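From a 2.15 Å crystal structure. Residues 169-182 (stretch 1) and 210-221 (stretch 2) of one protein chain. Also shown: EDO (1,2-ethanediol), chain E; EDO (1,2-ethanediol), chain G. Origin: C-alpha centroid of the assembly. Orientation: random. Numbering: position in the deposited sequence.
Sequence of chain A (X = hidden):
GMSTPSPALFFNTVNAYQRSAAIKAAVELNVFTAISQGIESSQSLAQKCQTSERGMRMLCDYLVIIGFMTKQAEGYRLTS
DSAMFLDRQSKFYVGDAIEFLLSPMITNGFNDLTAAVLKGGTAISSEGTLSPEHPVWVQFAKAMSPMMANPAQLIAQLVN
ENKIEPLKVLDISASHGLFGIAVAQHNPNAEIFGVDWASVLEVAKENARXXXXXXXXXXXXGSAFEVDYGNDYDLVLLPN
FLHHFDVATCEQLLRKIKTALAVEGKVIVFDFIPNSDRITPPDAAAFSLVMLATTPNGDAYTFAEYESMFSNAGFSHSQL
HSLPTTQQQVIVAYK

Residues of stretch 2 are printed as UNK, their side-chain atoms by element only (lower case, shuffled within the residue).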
# COMPACT_ATOMS: atom_id res chain seq x y z
N VAL A 169 -32.33 -24.79 6.36
CA VAL A 169 -31.04 -24.10 6.42
C VAL A 169 -31.24 -22.59 6.65
O VAL A 169 -32.06 -21.96 6.02
CB VAL A 169 -30.21 -24.31 5.12
CG1 VAL A 169 -28.82 -23.66 5.24
CG2 VAL A 169 -30.09 -25.79 4.81
N LEU A 170 -30.50 -22.05 7.60
CA LEU A 170 -30.47 -20.63 7.85
C LEU A 170 -29.08 -20.17 7.42
O LEU A 170 -28.07 -20.80 7.81
CB LEU A 170 -30.69 -20.34 9.34
CG LEU A 170 -30.88 -18.90 9.80
CD1 LEU A 170 -32.14 -18.26 9.23
CD2 LEU A 170 -30.88 -18.86 11.34
N ASP A 171 -29.03 -19.11 6.61
CA ASP A 171 -27.77 -18.50 6.17
C ASP A 171 -27.69 -17.08 6.69
O ASP A 171 -28.29 -16.19 6.10
CB ASP A 171 -27.66 -18.54 4.64
CG ASP A 171 -26.23 -18.31 4.12
OD1 ASP A 171 -25.35 -17.94 4.93
OD2 ASP A 171 -26.00 -18.48 2.89
N ILE A 172 -26.95 -16.88 7.79
CA ILE A 172 -26.90 -15.59 8.48
C ILE A 172 -25.79 -14.68 7.93
O ILE A 172 -24.62 -15.07 7.89
CB ILE A 172 -26.70 -15.78 10.02
CG1 ILE A 172 -27.89 -16.53 10.63
CG2 ILE A 172 -26.51 -14.43 10.73
CD1 ILE A 172 -27.69 -16.93 12.07
N SER A 173 -26.17 -13.45 7.59
CA SER A 173 -25.45 -12.55 6.68
C SER A 173 -25.16 -13.27 5.37
O SER A 173 -24.02 -13.38 4.93
CB SER A 173 -24.20 -11.94 7.30
OG SER A 173 -23.26 -12.94 7.61
N ALA A 174 -26.24 -13.74 4.75
CA ALA A 174 -26.22 -14.43 3.49
C ALA A 174 -25.43 -13.70 2.37
O ALA A 174 -24.83 -14.33 1.52
CB ALA A 174 -27.66 -14.70 3.06
N SER A 175 -25.40 -12.37 2.40
CA SER A 175 -24.61 -11.61 1.44
C SER A 175 -25.01 -12.00 0.01
O SER A 175 -26.19 -11.93 -0.33
CB SER A 175 -23.10 -11.79 1.74
OG SER A 175 -22.28 -11.16 0.79
N HIS A 176 -24.05 -12.37 -0.84
CA HIS A 176 -24.30 -12.95 -2.16
C HIS A 176 -25.18 -14.21 -2.18
O HIS A 176 -25.63 -14.65 -3.26
CB HIS A 176 -22.96 -13.29 -2.83
CG HIS A 176 -21.98 -13.90 -1.89
ND1 HIS A 176 -22.04 -15.23 -1.52
CD2 HIS A 176 -20.97 -13.36 -1.17
CE1 HIS A 176 -21.10 -15.48 -0.63
NE2 HIS A 176 -20.45 -14.35 -0.39
N GLY A 177 -25.35 -14.83 -1.02
CA GLY A 177 -26.14 -16.05 -0.87
C GLY A 177 -25.54 -17.37 -1.32
O GLY A 177 -26.20 -18.40 -1.23
N LEU A 178 -24.29 -17.37 -1.76
CA LEU A 178 -23.74 -18.58 -2.40
C LEU A 178 -23.58 -19.77 -1.43
O LEU A 178 -23.63 -20.93 -1.87
CB LEU A 178 -22.40 -18.30 -3.11
CG LEU A 178 -22.39 -17.30 -4.28
CD1 LEU A 178 -21.06 -17.32 -5.02
CD2 LEU A 178 -23.55 -17.56 -5.25
N PHE A 179 -23.37 -19.52 -0.14
CA PHE A 179 -23.22 -20.65 0.81
C PHE A 179 -24.50 -21.47 0.95
O PHE A 179 -24.50 -22.68 0.69
CB PHE A 179 -22.65 -20.18 2.16
CG PHE A 179 -21.22 -19.71 2.05
CD1 PHE A 179 -20.17 -20.63 2.12
CD2 PHE A 179 -20.91 -18.38 1.81
CE1 PHE A 179 -18.84 -20.23 1.98
CE2 PHE A 179 -19.58 -17.96 1.67
CZ PHE A 179 -18.55 -18.88 1.76
N GLY A 180 -25.60 -20.81 1.29
CA GLY A 180 -26.91 -21.47 1.33
C GLY A 180 -27.36 -21.98 -0.02
O GLY A 180 -27.95 -23.06 -0.10
N ILE A 181 -27.09 -21.22 -1.08
CA ILE A 181 -27.44 -21.62 -2.44
C ILE A 181 -26.76 -22.93 -2.81
O ILE A 181 -27.39 -23.81 -3.38
CB ILE A 181 -27.12 -20.51 -3.48
CG1 ILE A 181 -28.11 -19.35 -3.33
CG2 ILE A 181 -27.20 -21.05 -4.88
CD1 ILE A 181 -27.62 -18.00 -3.84
N ALA A 182 -25.48 -23.08 -2.49
CA ALA A 182 -24.77 -24.34 -2.76
C ALA A 182 -25.35 -25.51 -1.96
O ALA A 182 -25.40 -26.63 -2.47
CB ALA A 182 -23.26 -24.20 -2.49
N UNK A 210 -30.47 -17.29 -10.60
CA UNK A 210 -29.44 -17.76 -11.54
C UNK A 210 -29.09 -19.27 -11.36
O UNK A 210 -28.85 -19.99 -12.33
c UNK A 210 -27.33 -14.44 -11.52
c UNK A 210 -28.44 -15.46 -11.90
c UNK A 210 -28.16 -16.88 -11.43
c UNK A 210 -27.00 -17.45 -12.23
N UNK A 211 -29.07 -19.75 -10.13
CA UNK A 211 -28.64 -21.12 -9.85
C UNK A 211 -29.75 -22.18 -9.93
O UNK A 211 -29.46 -23.37 -9.86
c UNK A 211 -25.66 -20.92 -9.41
c UNK A 211 -26.67 -20.39 -8.42
o UNK A 211 -25.41 -22.14 -9.47
n UNK A 211 -25.08 -20.03 -10.22
c UNK A 211 -27.97 -21.18 -8.48
N UNK A 212 -31.00 -21.76 -10.07
CA UNK A 212 -32.12 -22.68 -10.25
C UNK A 212 -32.77 -23.17 -8.96
O UNK A 212 -33.33 -24.25 -8.93
N UNK A 213 -32.68 -22.36 -7.91
CA UNK A 213 -33.15 -22.76 -6.59
C UNK A 213 -33.99 -21.66 -5.92
O UNK A 213 -34.22 -21.69 -4.72
c UNK A 213 -31.17 -24.30 -6.41
c UNK A 213 -31.95 -23.23 -5.69
c UNK A 213 -31.02 -22.07 -5.29
N UNK A 214 -34.47 -20.71 -6.72
CA UNK A 214 -35.23 -19.58 -6.22
C UNK A 214 -36.44 -20.02 -5.38
O UNK A 214 -36.76 -19.37 -4.37
c UNK A 214 -35.69 -18.70 -7.39
N UNK A 215 -37.11 -21.09 -5.80
CA UNK A 215 -38.32 -21.53 -5.11
C UNK A 215 -38.05 -22.14 -3.73
O UNK A 215 -38.98 -22.36 -2.97
c UNK A 215 -39.04 -22.58 -5.95
o UNK A 215 -38.28 -23.77 -6.03
N UNK A 216 -36.78 -22.45 -3.45
CA UNK A 216 -36.37 -23.03 -2.17
C UNK A 216 -35.49 -22.06 -1.44
O UNK A 216 -34.76 -22.45 -0.51
n UNK A 216 -33.13 -27.43 -2.62
c UNK A 216 -33.55 -27.24 -3.87
n UNK A 216 -32.70 -27.40 -4.87
c UNK A 216 -36.42 -25.32 -3.23
c UNK A 216 -35.85 -26.69 -3.15
n UNK A 216 -34.80 -26.88 -4.13
c UNK A 216 -35.62 -24.34 -2.40
N UNK A 217 -35.57 -20.80 -1.85
CA UNK A 217 -34.80 -19.73 -1.27
C UNK A 217 -35.73 -18.68 -0.69
O UNK A 217 -36.48 -18.05 -1.42
o UNK A 217 -29.83 -16.42 0.60
c UNK A 217 -31.92 -16.36 -0.54
c UNK A 217 -31.65 -19.04 -1.13
c UNK A 217 -33.85 -19.08 -2.31
c UNK A 217 -30.66 -18.39 -0.41
c UNK A 217 -32.89 -17.02 -1.26
c UNK A 217 -30.81 -17.06 -0.11
c UNK A 217 -32.76 -18.36 -1.59
N UNK A 218 -35.66 -18.48 0.62
CA UNK A 218 -36.57 -17.58 1.33
C UNK A 218 -35.77 -16.53 2.08
O UNK A 218 -34.67 -16.80 2.49
c UNK A 218 -37.59 -20.96 1.93
c UNK A 218 -37.43 -18.40 2.31
c UNK A 218 -39.18 -20.95 0.41
c UNK A 218 -37.95 -19.67 1.72
n UNK A 218 -38.94 -19.70 0.77
n UNK A 218 -38.37 -21.74 1.11
N UNK A 219 -36.32 -15.34 2.27
CA UNK A 219 -35.54 -14.27 2.87
C UNK A 219 -36.19 -13.74 4.15
O UNK A 219 -37.41 -13.69 4.27
o UNK A 219 -36.49 -12.39 1.59
c UNK A 219 -35.27 -13.09 1.87
c UNK A 219 -34.67 -13.61 0.57
N UNK A 220 -35.35 -13.39 5.12
CA UNK A 220 -35.78 -12.76 6.35
C UNK A 220 -34.95 -11.50 6.39
O UNK A 220 -33.78 -11.55 6.75
c UNK A 220 -35.77 -15.97 8.47
c UNK A 220 -35.49 -13.65 7.58
c UNK A 220 -35.95 -12.97 8.84
c UNK A 220 -36.18 -14.99 7.46
N UNK A 221 -35.54 -10.39 5.97
CA UNK A 221 -34.82 -9.13 5.86
C UNK A 221 -34.69 -8.47 7.23
O UNK A 221 -35.62 -8.50 8.03
c UNK A 221 -35.52 -8.20 4.90
C1 EDO E . -20.78 -12.64 4.42
O1 EDO E . -21.73 -12.95 5.50
C2 EDO E . -20.61 -11.16 4.05
O2 EDO E . -19.65 -10.40 4.80
C1 EDO G . -32.07 -26.93 -10.81
O1 EDO G . -30.89 -27.52 -11.37
C2 EDO G . -32.58 -25.90 -11.82
O2 EDO G . -33.74 -25.21 -11.34
O HOH W 1 -27.89 -18.01 1.13

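Position 210 carries four carbons, forked at the first with one arm two carbons long, and reaches nothing on stretch 1; it is Ile210, close to the end of a helix. At position 211 three carbons run in line, the third bearing one oxygen and one nitrogen, the pattern of an amide: Gln211. Its CG packs 3.6 Å from Ile181 CG2, so the aliphatic part of the chain makes this contact. Position 212 has no side-chain atoms. Its phi of 89° closes the helix in a Schellman motif, and an ideal CB would be jammed against the carbonyl oxygen of the residue before; this is Gly212, whose O accepts a hydrogen bond from O2 of the chain G ethanediol (2.6 Å).

Position 213 shows one carbon carrying two more, pointing toward stretch 1: Val213, with CG2 4.0 Å from Ile181 CG2. A single carbon at 214 gives Ala214, and a carbon followed by an oxygen at 215 gives Ser215; both lie in a short 3-10 segment, out of reach of stretch 1. Position 216 has three carbons, a nitrogen, then a carbon carrying two further nitrogens, a guanidinium: Arg216, which does not touch stretch 1 either. Its backbone N donates to Val213 O (3.0 Å).

At 217 one carbon leads to a six-carbon ring bearing one oxygen. The ring approaches Ile181, and the oxygen lies 3.7 Å from Ala174 CB; this is Tyr217. Position 218 has one carbon and a five-membered ring of three carbons and two nitrogens, directed elsewhere in the structure: His218. Position 219, one carbon carrying an oxygen and a carbon, has no contact with stretch 1. Because valine would match this shape but not its elements, the residue is Thr219. Four carbons at 220, forked at the first with one longer arm, identify an isoleucine, Ile220, whose CD1 comes 4.4 Å from Leu170 CD1. The lone carbon at 221 is Ala221, far from stretch 1.

The contact is chiefly apolar and centres on Ile181, which meets Gln211, Val213 and Tyr217; its CG1 lies 4.0 Å from Tyr217 CE1, oblique to the ring. No direct hydrogen bond joins the stretches. Instead, Tyr217 OH donates to water 1 (2.6 Å to its O), and that water donates to Asp171 OD2 (2.6 Å) and Gly177 O (2.9 Å). Asp171 OD2 also accepts from Gly180 N (2.9 Å), so one carboxylate oxygen ties the strand to the helix and, through the water, to the tyrosine.

Stretch 2 (210-221) IQGVASRYHTIA
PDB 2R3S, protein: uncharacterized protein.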